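Local coordinates for protein ATP-dependent RNA helicase HrpB (Escherichia coli, PDB 6EUD) that catalyses the hydrolysis of ATP to ADP and phosphate as a DExH-box RNA helicase that binds single-stranded RNA, at residues Q25-P31 / E173-S179; A34-T38 / L125-H129; P59-A64 / V101-G105; L107-I111 / L137-L142; K259-P263 / L282-G286. All blocks are in the same frame, centred on the assembly; numbering follows the deposited sequence.

In the fold
A helicase core joins polar loops to an apolar framework, and these five contacts sample both. Contacts 1 to 4 belong to the N-terminal RecA-like domain and contact 5 to the C-terminal one. Contacts 2 and 4 are buried, contacts 1 and 3 only partly, and contact 5 lies at the surface. Contacts 1 and 3 reach the same sheet, one through backbone hydrogen bonds at its edge, the other through a helix start laid on a strand. Contact 4 is wholly apolar packing of two helices and touches contact 2 through Leu125 and Phe128, whereas contact 2 itself is ionic and hydrogen-bonded. Contact 5 relies on one backbone bond and aliphatic cover; its Thr283 lies beside the predicted ATP-binding loop.

Contact 1 of 5, residues Q25-P31 / E173-S179; sequences QVLLSAP and EAPVVIS
Two parallel strands, 26-29 and 176-178, run side by side with their short axes 4.8 Å apart at closest approach and 21° between their directions. From Ala174 on, and throughout 25-31, the backbone is extended, and the register pairs Leu27 with Val176, Leu28 with Val177 and Ser29 with Ile178 at CA-CA distances of 4.8 to 4.9 Å. Four hydrogen bonds alternate as a parallel ladder requires: Leu27 N to Pro175 O (3.0 Å), Val177 N to Leu27 O (2.8 Å), Ser29 N to Val177 O (3.0 Å) and Ser179 N to Ser29 O (2.7 Å). Pro175, with no NH to give, can still accept at the start of the ladder.

Side chains alternate between the faces. Leu27, Ser29, Val176 and Ile178 share one, where Leu27 CD2 lies 4.2 Å from Val176 CG2. On the other, Leu28 (chi1 t, chi2 p) brings CD1 within 3.8 Å of Val177 CG1. Beyond the ladder, Ala30 CB meets Ser179 CB at 3.6 Å as the chain enters the predicted ATP-binding loop.

This is the edge of the RecA-like sheet: 176-178 is an outermost strand, while 26-29 also pairs with strand 154-159, and Ser29 OG bonds to the carbonyls of Thr161 and Leu162. Helix 13-20 packs on Val26 and Val177, and helix 167-170 on Leu27 and Val176.

Contact 2 of 5, residues A34-T38 / L125-H129; sequences AGKST and LDEFH
A buried polar contact joins two loops of the N-terminal helicase domain: the predicted ATP-binding P-loop (Walker A) segment 34-38, between strand 26-29 and helix 40-45, and the DEFH box (Walker B) at the end of strand 120-125. The backbones stay apart, the nearest CA atoms being those of Ser37 and Asp126 at 7.5 Å, so side chains bridge the gap. In the loop, Gly35 adopts phi/psi 98/18, conformational space that glycine enters easily. Lys36 then leaves with chi1 p, extends through two t torsions and bends at chi4 p, which carries NZ to 2.7 Å from Glu127 OE2 and 3.3 Å from Asp126 OD2. Both pairs are salt bridges; the latter is also a weak hydrogen bond. Ser37, chi1 m, donates from OG to Asp126 OD1 at 2.9 Å. Asp126 takes chi1 t, whereas Glu127, in the left-handed helical region at 50/44, folds its side chain back with chi1 and chi2 both m.

Next along the chain, Phe128 and His129 begin a 3-10 turn, and His129 NE2 bonds to Thr280 OG1. In P-loop NTPases generally, the Walker A lysine holds phosphates while the serine and Walker B aspartate serve the magnesium ion. Here Lys36 offsets part of the negative charge gathered by Asp126 and Glu127, with Glu58 beside Asp126; binding of ATP and its metal would probably require this salt-bridge network to be rearranged.

Contact 3 of 5, residues P59-A64 / V101-G105; sequences PRRLAA and VVTEG
Val101 opens the segment in extended conformation on strand 99-102, its side chain (chi1 t) directed at the first turn of helix 61-74. Its CG1 lies 3.2 Å from Ala64 O and 4.3 Å from Ala64 CB. Val102 turns the other way, into the domain core. Thr103, nearly fully stretched at -165/180, again points at the helix: its CA is 6.1 Å from that of Arg61, its CG2 packs 3.7 Å from Ala64 CB, and its OG1 sits 3.5 Å from C of Arg60, the N-cap residue of helix 61-74, while hydrogen-bonding to Glu58 O. Alternation thus lets Val101 and Thr103 both pack against the small Ala64.

At Glu104 the backbone flips to 55/46 and the side chain, chi1 m and chi2 t, reaches back over the helix start. Glu104 OE1 and Arg61 NH1 form a salt bridge at 3.1 Å, by charge alone, since the oxygen lies well out of the guanidinium plane; OE2 accepts from Arg88 N. Gly105, at positive phi, takes the N-cap position of helix 106-113.

The sequences PRRLAA and TEG match motifs Ia and Ib of DEAH helicases, which in relatives contact RNA. Strand 99-102 lies between strands 53-57 and 83-87 in the sheet, and helix 61-74, which connects those two strands in a beta-alpha-beta crossover, passes over it.

Contact 4 of 5, residues L107-I111 / L137-L142; sequences LTRMI and LALALL
Two helices lie almost alongside here, 107-111 and 137-142, with 22° between their directions and 10.1 Å between the short axes at closest approach. Backbone angles are regular alpha throughout, and the backbones come nearest where the side chain is smallest: Thr108 and Ala138 have CA atoms 6.2 Å apart, against 7.4 Å for Ile111 and Leu141.

Ala138 leaves the hollow that Leu107 fills. With chi1 t and chi2 p, Leu107 lays CD2 3.6 Å from Ala138 CB, and the same CD2 is 4.4 Å from Leu142 CD1. Thr108, chi1 m, turns its methyl to the space between two leucines one turn apart, CG2 being 3.9 Å from Leu137 CD2 and 4.3 Å from Leu141 CD1. One turn on from Leu107, Ile111 (m, t) wedges between successive residues: CG2 lies 4.0 Å from Leu141 CB, and CD1 3.7 Å from Leu142 CD2. Leu141 and Leu142 share the m, t rotamer. The contact buries 299 Å² and is purely van der Waals in character, as expected of neighbouring helices on one face of an alpha/beta domain.

The pair rests on the central sheet: Leu107 and Ala138 pack on Leu125, and Leu142 on Val123, both of strand 120-125. Helix 361-370 closes another side, with Trp370 against Ile111 and Leu141, Leu363 against Leu137, and Glu366 touching Thr108.

Contact 5 of 5, residues K259-P263 / L282-G286; sequences KAILP and LTIEG
Ile261, Glu285 and Pro263 lose the most surface where the end of helix 256-261 meets segment 282-286, extended as far as Glu285. Ile261 is the hub. Its CA lies 4.5 Å from that of Ile284, and its side chain (m, t) sets CG2 3.3 Å from Thr283 O and CD1 4.0 Å from Leu282 CD1. Its carbonyl O, at the helix terminus, accepts from Glu285 N at 3.0 Å. Glu285, chi1 m and chi2 t, then stretches along the departing chain, OE2 lying 3.3 Å from Pro263 CD and 4.2 Å from Leu262 CD2. Pro263 CA in turn is 4.9 Å from that of Gly286, whose phi is positive.

The sequence up to Ile284 matches helicase motif V of the C-terminal RecA-like domain; Thr283 touches Thr32 of the predicted ATP site in the other domain. The polar groups that the two segments offer are mainly main-chain ones, bound once to each other, while the ammonium of Lys270 gathers the carbonyls of Ala260, Leu262 and Glu285 from outside.

Contact 1 of 5, residues Q25-P31 / E173-S179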
# COMPACT_ATOMS: atom_id res chain seq x y z
N GLN A 25 -11.86 25.06 -11.17
CA GLN A 25 -10.69 24.30 -11.62
C GLN A 25 -10.55 24.39 -13.15
O GLN A 25 -11.54 24.33 -13.89
CB GLN A 25 -10.78 22.83 -11.19
CG GLN A 25 -10.91 22.63 -9.70
CD GLN A 25 -12.33 22.85 -9.22
OE1 GLN A 25 -13.30 22.62 -9.96
NE2 GLN A 25 -12.48 23.35 -8.00
N VAL A 26 -9.32 24.53 -13.61
CA VAL A 26 -9.02 24.51 -15.03
C VAL A 26 -7.91 23.51 -15.32
O VAL A 26 -6.84 23.58 -14.72
CB VAL A 26 -8.61 25.89 -15.55
CG1 VAL A 26 -8.16 25.79 -16.99
CG2 VAL A 26 -9.77 26.86 -15.42
N LEU A 27 -8.16 22.59 -16.25
CA LEU A 27 -7.16 21.60 -16.64
C LEU A 27 -6.45 21.99 -17.94
O LEU A 27 -7.09 22.19 -18.98
CB LEU A 27 -7.82 20.23 -16.77
CG LEU A 27 -6.99 19.11 -17.42
CD1 LEU A 27 -5.65 18.90 -16.71
CD2 LEU A 27 -7.79 17.81 -17.48
N LEU A 28 -5.12 22.13 -17.88
CA LEU A 28 -4.33 22.46 -19.07
C LEU A 28 -3.39 21.33 -19.48
O LEU A 28 -2.62 20.81 -18.67
CB LEU A 28 -3.51 23.74 -18.85
CG LEU A 28 -2.51 24.04 -19.98
CD1 LEU A 28 -3.19 24.55 -21.26
CD2 LEU A 28 -1.44 24.99 -19.52
N SER A 29 -3.47 20.98 -20.75
CA SER A 29 -2.61 19.97 -21.35
C SER A 29 -1.75 20.61 -22.45
O SER A 29 -2.26 21.32 -23.32
CB SER A 29 -3.47 18.83 -21.90
OG SER A 29 -2.69 17.92 -22.63
N ALA A 30 -0.45 20.37 -22.40
CA ALA A 30 0.51 20.96 -23.33
C ALA A 30 1.86 20.27 -23.21
O ALA A 30 2.28 19.94 -22.10
CB ALA A 30 0.66 22.46 -23.06
N PRO A 31 2.55 20.05 -24.35
CA PRO A 31 3.89 19.46 -24.36
C PRO A 31 4.83 20.23 -23.44
O PRO A 31 4.57 21.39 -23.14
CB PRO A 31 4.33 19.57 -25.83
CG PRO A 31 3.40 20.59 -26.44
CD PRO A 31 2.10 20.43 -25.71
N GLU A 173 -16.95 19.37 -14.20
CA GLU A 173 -17.23 20.80 -14.34
C GLU A 173 -16.00 21.57 -14.79
O GLU A 173 -16.05 22.79 -14.94
CB GLU A 173 -17.71 21.38 -13.00
CG GLU A 173 -16.63 21.39 -11.91
CD GLU A 173 -16.32 20.01 -11.33
OE1 GLU A 173 -17.10 19.06 -11.57
OE2 GLU A 173 -15.28 19.87 -10.66
N ALA A 174 -14.90 20.85 -15.00
CA ALA A 174 -13.62 21.49 -15.22
C ALA A 174 -13.28 21.61 -16.70
O ALA A 174 -13.18 20.61 -17.40
CB ALA A 174 -12.53 20.74 -14.50
N PRO A 175 -13.11 22.86 -17.18
CA PRO A 175 -12.74 23.15 -18.56
C PRO A 175 -11.39 22.55 -18.93
O PRO A 175 -10.39 22.84 -18.27
CB PRO A 175 -12.67 24.68 -18.60
CG PRO A 175 -13.54 25.12 -17.49
CD PRO A 175 -13.37 24.09 -16.41
N VAL A 176 -11.38 21.72 -19.97
CA VAL A 176 -10.13 21.16 -20.47
C VAL A 176 -9.59 22.05 -21.58
O VAL A 176 -10.28 22.35 -22.55
CB VAL A 176 -10.33 19.72 -21.00
CG1 VAL A 176 -8.98 19.12 -21.42
CG2 VAL A 176 -11.01 18.86 -19.93
N VAL A 177 -8.35 22.49 -21.42
CA VAL A 177 -7.73 23.40 -22.37
C VAL A 177 -6.49 22.77 -22.97
O VAL A 177 -5.51 22.55 -22.27
CB VAL A 177 -7.38 24.74 -21.68
CG1 VAL A 177 -6.54 25.60 -22.60
CG2 VAL A 177 -8.65 25.47 -21.25
N ILE A 178 -6.53 22.46 -24.26
CA ILE A 178 -5.48 21.67 -24.89
C ILE A 178 -4.56 22.46 -25.81
O ILE A 178 -5.00 23.07 -26.79
CB ILE A 178 -6.06 20.50 -25.70
CG1 ILE A 178 -6.89 19.58 -24.79
CG2 ILE A 178 -4.94 19.73 -26.38
CD1 ILE A 178 -7.46 18.37 -25.46
N SER A 179 -3.28 22.44 -25.50
CA SER A 179 -2.27 22.92 -26.41
C SER A 179 -1.53 21.71 -26.98
O SER A 179 -1.03 20.88 -26.23
CB SER A 179 -1.30 23.86 -25.70
OG SER A 179 -0.08 24.01 -26.41

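Contact 2 of 5, residues A34-T38 / L125-H129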
# COMPACT_ATOMS: atom_id res chain seq x y z
N ALA A 34 6.85 23.45 -24.54
CA ALA A 34 5.98 24.46 -25.14
C ALA A 34 6.03 25.76 -24.34
O ALA A 34 5.60 26.81 -24.82
CB ALA A 34 4.54 23.94 -25.24
N GLY A 35 6.55 25.69 -23.12
CA GLY A 35 6.71 26.87 -22.29
C GLY A 35 5.60 27.05 -21.28
O GLY A 35 5.41 28.14 -20.74
N LYS A 36 4.85 25.98 -21.01
CA LYS A 36 3.73 26.05 -20.07
C LYS A 36 4.22 26.40 -18.67
O LYS A 36 3.49 26.98 -17.87
CB LYS A 36 2.95 24.73 -20.05
CG LYS A 36 3.78 23.52 -19.66
CD LYS A 36 2.92 22.26 -19.54
CE LYS A 36 3.77 21.02 -19.34
NZ LYS A 36 4.61 21.14 -18.13
N SER A 37 5.48 26.07 -18.39
CA SER A 37 6.11 26.32 -17.10
C SER A 37 6.94 27.60 -17.10
O SER A 37 6.92 28.38 -16.15
CB SER A 37 6.99 25.13 -16.71
OG SER A 37 6.35 23.90 -16.98
N THR A 38 7.68 27.81 -18.20
CA THR A 38 8.66 28.88 -18.29
C THR A 38 8.11 30.14 -18.95
O THR A 38 8.85 31.05 -19.31
CB THR A 38 9.89 28.41 -19.08
OG1 THR A 38 9.48 27.81 -20.32
CG2 THR A 38 10.68 27.38 -18.27
N LEU A 125 -0.65 23.38 -10.28
CA LEU A 125 -0.02 22.09 -10.06
C LEU A 125 0.62 21.60 -11.35
O LEU A 125 -0.06 21.10 -12.25
CB LEU A 125 -1.03 21.06 -9.55
CG LEU A 125 -1.83 21.42 -8.30
CD1 LEU A 125 -2.79 20.30 -7.96
CD2 LEU A 125 -0.90 21.68 -7.15
N ASP A 126 1.94 21.72 -11.44
CA ASP A 126 2.64 21.43 -12.67
C ASP A 126 3.09 19.96 -12.74
O ASP A 126 3.22 19.31 -11.71
CB ASP A 126 3.84 22.38 -12.82
CG ASP A 126 4.33 22.47 -14.25
OD1 ASP A 126 5.52 22.77 -14.44
OD2 ASP A 126 3.52 22.24 -15.18
N GLU A 127 3.32 19.48 -13.96
CA GLU A 127 3.71 18.09 -14.21
C GLU A 127 2.78 17.11 -13.50
O GLU A 127 3.23 16.14 -12.91
CB GLU A 127 5.16 17.85 -13.79
CG GLU A 127 6.12 18.94 -14.28
CD GLU A 127 6.19 19.04 -15.81
OE1 GLU A 127 6.09 18.00 -16.49
OE2 GLU A 127 6.35 20.16 -16.33
N PHE A 128 1.48 17.38 -13.57
CA PHE A 128 0.50 16.58 -12.83
C PHE A 128 0.41 15.12 -13.31
O PHE A 128 0.01 14.24 -12.56
CB PHE A 128 -0.89 17.21 -12.90
CG PHE A 128 -1.86 16.58 -11.95
CD1 PHE A 128 -2.74 15.59 -12.37
CD2 PHE A 128 -1.87 16.95 -10.60
CE1 PHE A 128 -3.61 14.99 -11.47
CE2 PHE A 128 -2.74 16.35 -9.71
CZ PHE A 128 -3.61 15.37 -10.16
N HIS A 129 0.77 14.89 -14.57
CA HIS A 129 0.71 13.56 -15.16
C HIS A 129 1.62 12.55 -14.44
O HIS A 129 1.46 11.35 -14.62
CB HIS A 129 1.11 13.65 -16.62
CG HIS A 129 2.47 14.22 -16.81
ND1 HIS A 129 2.70 15.58 -16.89
CD2 HIS A 129 3.69 13.62 -16.88
CE1 HIS A 129 4.00 15.79 -17.02
NE2 HIS A 129 4.62 14.62 -17.03

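Contact 3 of 5, residues P59-A64 / V101-G105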
# COMPACT_ATOMS: atom_id res chain seq x y z
N PRO A 59 7.46 19.03 -9.08
CA PRO A 59 7.61 17.70 -8.49
C PRO A 59 8.94 17.48 -7.79
O PRO A 59 8.97 16.80 -6.78
CB PRO A 59 7.48 16.77 -9.69
CG PRO A 59 7.98 17.60 -10.86
CD PRO A 59 7.56 19.01 -10.56
N ARG A 60 10.04 18.01 -8.32
CA ARG A 60 11.32 17.87 -7.63
C ARG A 60 12.04 19.19 -7.48
O ARG A 60 11.67 20.18 -8.10
CB ARG A 60 12.23 16.89 -8.37
CG ARG A 60 11.80 15.44 -8.24
CD ARG A 60 12.34 14.66 -9.42
NE ARG A 60 11.95 15.31 -10.68
CZ ARG A 60 10.85 15.01 -11.36
NH1 ARG A 60 10.03 14.06 -10.91
NH2 ARG A 60 10.57 15.65 -12.49
N ARG A 61 13.08 19.18 -6.65
CA ARG A 61 13.86 20.37 -6.36
C ARG A 61 14.49 20.95 -7.62
O ARG A 61 14.53 22.17 -7.82
CB ARG A 61 14.95 20.05 -5.33
CG ARG A 61 15.49 21.25 -4.56
CD ARG A 61 16.56 20.78 -3.60
NE ARG A 61 17.19 19.57 -4.11
CZ ARG A 61 17.53 18.52 -3.37
NH1 ARG A 61 17.30 18.52 -2.06
NH2 ARG A 61 18.10 17.46 -3.94
N LEU A 62 14.97 20.07 -8.50
CA LEU A 62 15.73 20.51 -9.66
C LEU A 62 14.84 21.19 -10.68
O LEU A 62 15.23 22.16 -11.32
CB LEU A 62 16.45 19.33 -10.30
CG LEU A 62 16.84 18.22 -9.31
CD1 LEU A 62 17.30 17.00 -10.08
CD2 LEU A 62 17.93 18.70 -8.35
N ALA A 63 13.63 20.66 -10.83
CA ALA A 63 12.65 21.26 -11.72
C ALA A 63 12.27 22.64 -11.23
O ALA A 63 12.15 23.58 -12.02
CB ALA A 63 11.41 20.37 -11.82
N ALA A 64 12.09 22.75 -9.92
CA ALA A 64 11.50 23.92 -9.28
C ALA A 64 12.33 25.18 -9.45
O ALA A 64 11.78 26.28 -9.53
CB ALA A 64 11.26 23.66 -7.80
N VAL A 101 7.44 29.45 -6.54
CA VAL A 101 7.61 28.13 -7.14
C VAL A 101 8.10 27.16 -6.08
O VAL A 101 9.28 27.14 -5.75
CB VAL A 101 8.60 28.15 -8.33
CG1 VAL A 101 8.63 26.79 -9.02
CG2 VAL A 101 8.24 29.25 -9.32
N VAL A 102 7.19 26.35 -5.56
CA VAL A 102 7.47 25.51 -4.40
C VAL A 102 7.64 24.03 -4.77
O VAL A 102 7.24 23.60 -5.85
CB VAL A 102 6.35 25.65 -3.35
CG1 VAL A 102 6.17 27.12 -2.98
CG2 VAL A 102 5.05 25.07 -3.88
N THR A 103 8.23 23.27 -3.85
CA THR A 103 8.43 21.83 -4.00
C THR A 103 8.79 21.15 -2.68
O THR A 103 8.90 21.81 -1.65
CB THR A 103 9.55 21.51 -4.97
OG1 THR A 103 9.68 20.09 -5.09
CG2 THR A 103 10.86 22.08 -4.44
N GLU A 104 8.98 19.84 -2.73
CA GLU A 104 9.38 19.04 -1.57
C GLU A 104 8.45 19.19 -0.35
O GLU A 104 8.93 19.36 0.78
CB GLU A 104 10.80 19.40 -1.16
CG GLU A 104 11.84 18.99 -2.17
CD GLU A 104 13.24 19.41 -1.78
OE1 GLU A 104 14.16 18.61 -2.02
OE2 GLU A 104 13.42 20.53 -1.25
N GLY A 105 7.14 19.13 -0.59
CA GLY A 105 6.16 19.17 0.48
C GLY A 105 5.85 20.56 1.01
O GLY A 105 5.05 20.70 1.93

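Contact 4 of 5, residues L107-I111 / L137-L142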
# COMPACT_ATOMS: atom_id res chain seq x y z
N LEU A 107 4.21 23.07 -0.37
CA LEU A 107 2.81 23.43 -0.57
C LEU A 107 1.93 22.84 0.53
O LEU A 107 1.02 23.50 1.04
CB LEU A 107 2.33 22.97 -1.94
CG LEU A 107 0.87 23.26 -2.26
CD1 LEU A 107 0.52 24.71 -1.95
CD2 LEU A 107 0.56 22.96 -3.73
N THR A 108 2.24 21.60 0.91
CA THR A 108 1.51 20.95 1.99
C THR A 108 1.64 21.74 3.31
O THR A 108 0.65 21.95 3.99
CB THR A 108 1.98 19.50 2.20
OG1 THR A 108 1.91 18.79 0.95
CG2 THR A 108 1.11 18.78 3.25
N ARG A 109 2.86 22.16 3.65
CA ARG A 109 3.09 22.99 4.85
C ARG A 109 2.28 24.28 4.85
O ARG A 109 1.65 24.62 5.85
CB ARG A 109 4.58 23.33 4.98
CG ARG A 109 5.43 22.15 5.42
CD ARG A 109 4.73 21.38 6.52
NE ARG A 109 4.92 19.96 6.32
CZ ARG A 109 4.05 19.03 6.71
NH1 ARG A 109 2.93 19.38 7.31
NH2 ARG A 109 4.32 17.76 6.48
N MET A 110 2.31 24.99 3.73
CA MET A 110 1.59 26.25 3.56
C MET A 110 0.09 26.12 3.82
O MET A 110 -0.50 26.95 4.52
CB MET A 110 1.84 26.81 2.15
CG MET A 110 3.29 27.16 1.88
SD MET A 110 3.63 27.67 0.18
CE MET A 110 2.45 29.00 -0.03
N ILE A 111 -0.52 25.09 3.25
CA ILE A 111 -1.95 24.85 3.42
C ILE A 111 -2.28 24.42 4.86
O ILE A 111 -3.34 24.77 5.40
CB ILE A 111 -2.46 23.79 2.41
CG1 ILE A 111 -2.09 24.21 0.99
CG2 ILE A 111 -3.96 23.62 2.53
CD1 ILE A 111 -2.54 23.25 -0.07
N LEU A 137 -1.95 14.87 -2.90
CA LEU A 137 -2.29 15.43 -1.60
C LEU A 137 -2.59 16.92 -1.74
O LEU A 137 -3.59 17.39 -1.23
CB LEU A 137 -1.18 15.16 -0.60
CG LEU A 137 -1.41 15.80 0.77
CD1 LEU A 137 -2.79 15.41 1.30
CD2 LEU A 137 -0.31 15.43 1.75
N ALA A 138 -1.74 17.67 -2.46
CA ALA A 138 -2.03 19.09 -2.74
C ALA A 138 -3.40 19.28 -3.40
O ALA A 138 -4.15 20.17 -3.02
CB ALA A 138 -0.96 19.70 -3.61
N LEU A 139 -3.71 18.46 -4.40
CA LEU A 139 -5.00 18.56 -5.07
C LEU A 139 -6.18 18.37 -4.11
O LEU A 139 -7.14 19.15 -4.15
CB LEU A 139 -5.09 17.53 -6.19
CG LEU A 139 -6.41 17.60 -6.96
CD1 LEU A 139 -6.58 19.01 -7.51
CD2 LEU A 139 -6.44 16.59 -8.09
N ALA A 140 -6.12 17.35 -3.26
CA ALA A 140 -7.18 17.05 -2.29
C ALA A 140 -7.40 18.19 -1.28
O ALA A 140 -8.56 18.53 -0.96
CB ALA A 140 -6.87 15.76 -1.56
N LEU A 141 -6.31 18.76 -0.78
CA LEU A 141 -6.39 19.87 0.17
C LEU A 141 -6.99 21.08 -0.49
O LEU A 141 -7.90 21.71 0.03
CB LEU A 141 -5.01 20.20 0.74
CG LEU A 141 -4.42 19.06 1.59
CD1 LEU A 141 -2.96 19.28 1.87
CD2 LEU A 141 -5.20 18.95 2.88
N LEU A 142 -6.49 21.40 -1.68
CA LEU A 142 -6.97 22.58 -2.40
C LEU A 142 -8.45 22.49 -2.81
O LEU A 142 -9.14 23.51 -2.87
CB LEU A 142 -6.09 22.79 -3.63
CG LEU A 142 -4.68 23.25 -3.29
CD1 LEU A 142 -3.76 23.17 -4.49
CD2 LEU A 142 -4.74 24.67 -2.72

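Contact 5 of 5, residues K259-P263 / L282-G286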
# COMPACT_ATOMS: atom_id res chain seq x y z
N LYS A 259 24.76 17.87 -24.56
CA LYS A 259 25.16 17.03 -25.68
C LYS A 259 24.08 16.00 -26.01
O LYS A 259 23.80 15.72 -27.18
CB LYS A 259 26.48 16.33 -25.37
CG LYS A 259 27.04 15.57 -26.53
CD LYS A 259 28.32 14.86 -26.14
CE LYS A 259 28.07 13.85 -25.05
NZ LYS A 259 29.31 13.10 -24.75
N ALA A 260 23.46 15.45 -24.97
CA ALA A 260 22.32 14.55 -25.14
C ALA A 260 21.05 15.27 -25.63
O ALA A 260 20.32 14.71 -26.43
CB ALA A 260 22.04 13.81 -23.84
N ILE A 261 20.77 16.49 -25.16
CA ILE A 261 19.50 17.13 -25.52
C ILE A 261 19.58 17.77 -26.89
O ILE A 261 18.62 17.71 -27.66
CB ILE A 261 19.06 18.20 -24.49
CG1 ILE A 261 18.65 17.52 -23.18
CG2 ILE A 261 17.89 19.04 -25.03
CD1 ILE A 261 18.02 18.45 -22.16
N LEU A 262 20.73 18.37 -27.20
CA LEU A 262 20.93 19.06 -28.46
C LEU A 262 21.15 18.10 -29.63
O LEU A 262 21.69 17.01 -29.44
CB LEU A 262 22.11 20.02 -28.36
CG LEU A 262 21.88 21.21 -27.42
CD1 LEU A 262 23.07 22.17 -27.47
CD2 LEU A 262 20.57 21.92 -27.77
N PRO A 263 20.72 18.50 -30.83
CA PRO A 263 20.92 17.67 -32.02
C PRO A 263 22.37 17.23 -32.18
O PRO A 263 23.28 17.98 -31.85
CB PRO A 263 20.49 18.58 -33.17
CG PRO A 263 19.48 19.49 -32.54
CD PRO A 263 19.99 19.74 -31.15
N LEU A 282 11.26 15.97 -20.18
CA LEU A 282 12.43 16.46 -20.87
C LEU A 282 12.26 16.27 -22.37
O LEU A 282 11.76 15.24 -22.83
CB LEU A 282 13.68 15.73 -20.36
CG LEU A 282 15.01 16.46 -20.36
CD1 LEU A 282 14.83 17.88 -19.87
CD2 LEU A 282 15.95 15.71 -19.44
N THR A 283 12.66 17.28 -23.13
CA THR A 283 12.57 17.21 -24.58
C THR A 283 13.95 17.01 -25.20
O THR A 283 14.80 17.89 -25.16
CB THR A 283 11.91 18.47 -25.14
OG1 THR A 283 10.50 18.41 -24.86
CG2 THR A 283 12.12 18.59 -26.64
N ILE A 284 14.15 15.82 -25.76
CA ILE A 284 15.38 15.50 -26.47
C ILE A 284 15.16 15.75 -27.97
O ILE A 284 14.22 15.24 -28.56
CB ILE A 284 15.84 14.05 -26.23
CG1 ILE A 284 16.39 13.89 -24.80
CG2 ILE A 284 16.96 13.69 -27.15
CD1 ILE A 284 15.35 13.74 -23.74
N GLU A 285 16.03 16.56 -28.56
CA GLU A 285 15.85 16.96 -29.94
C GLU A 285 16.58 16.06 -30.95
O GLU A 285 17.50 15.34 -30.58
CB GLU A 285 16.30 18.40 -30.11
CG GLU A 285 15.64 19.34 -29.14
CD GLU A 285 16.35 20.66 -29.07
OE1 GLU A 285 16.10 21.41 -28.11
OE2 GLU A 285 17.15 20.95 -29.99
N GLY A 286 16.15 16.12 -32.20
CA GLY A 286 16.77 15.42 -33.31
C GLY A 286 16.43 13.94 -33.36
O GLY A 286 17.08 13.18 -34.09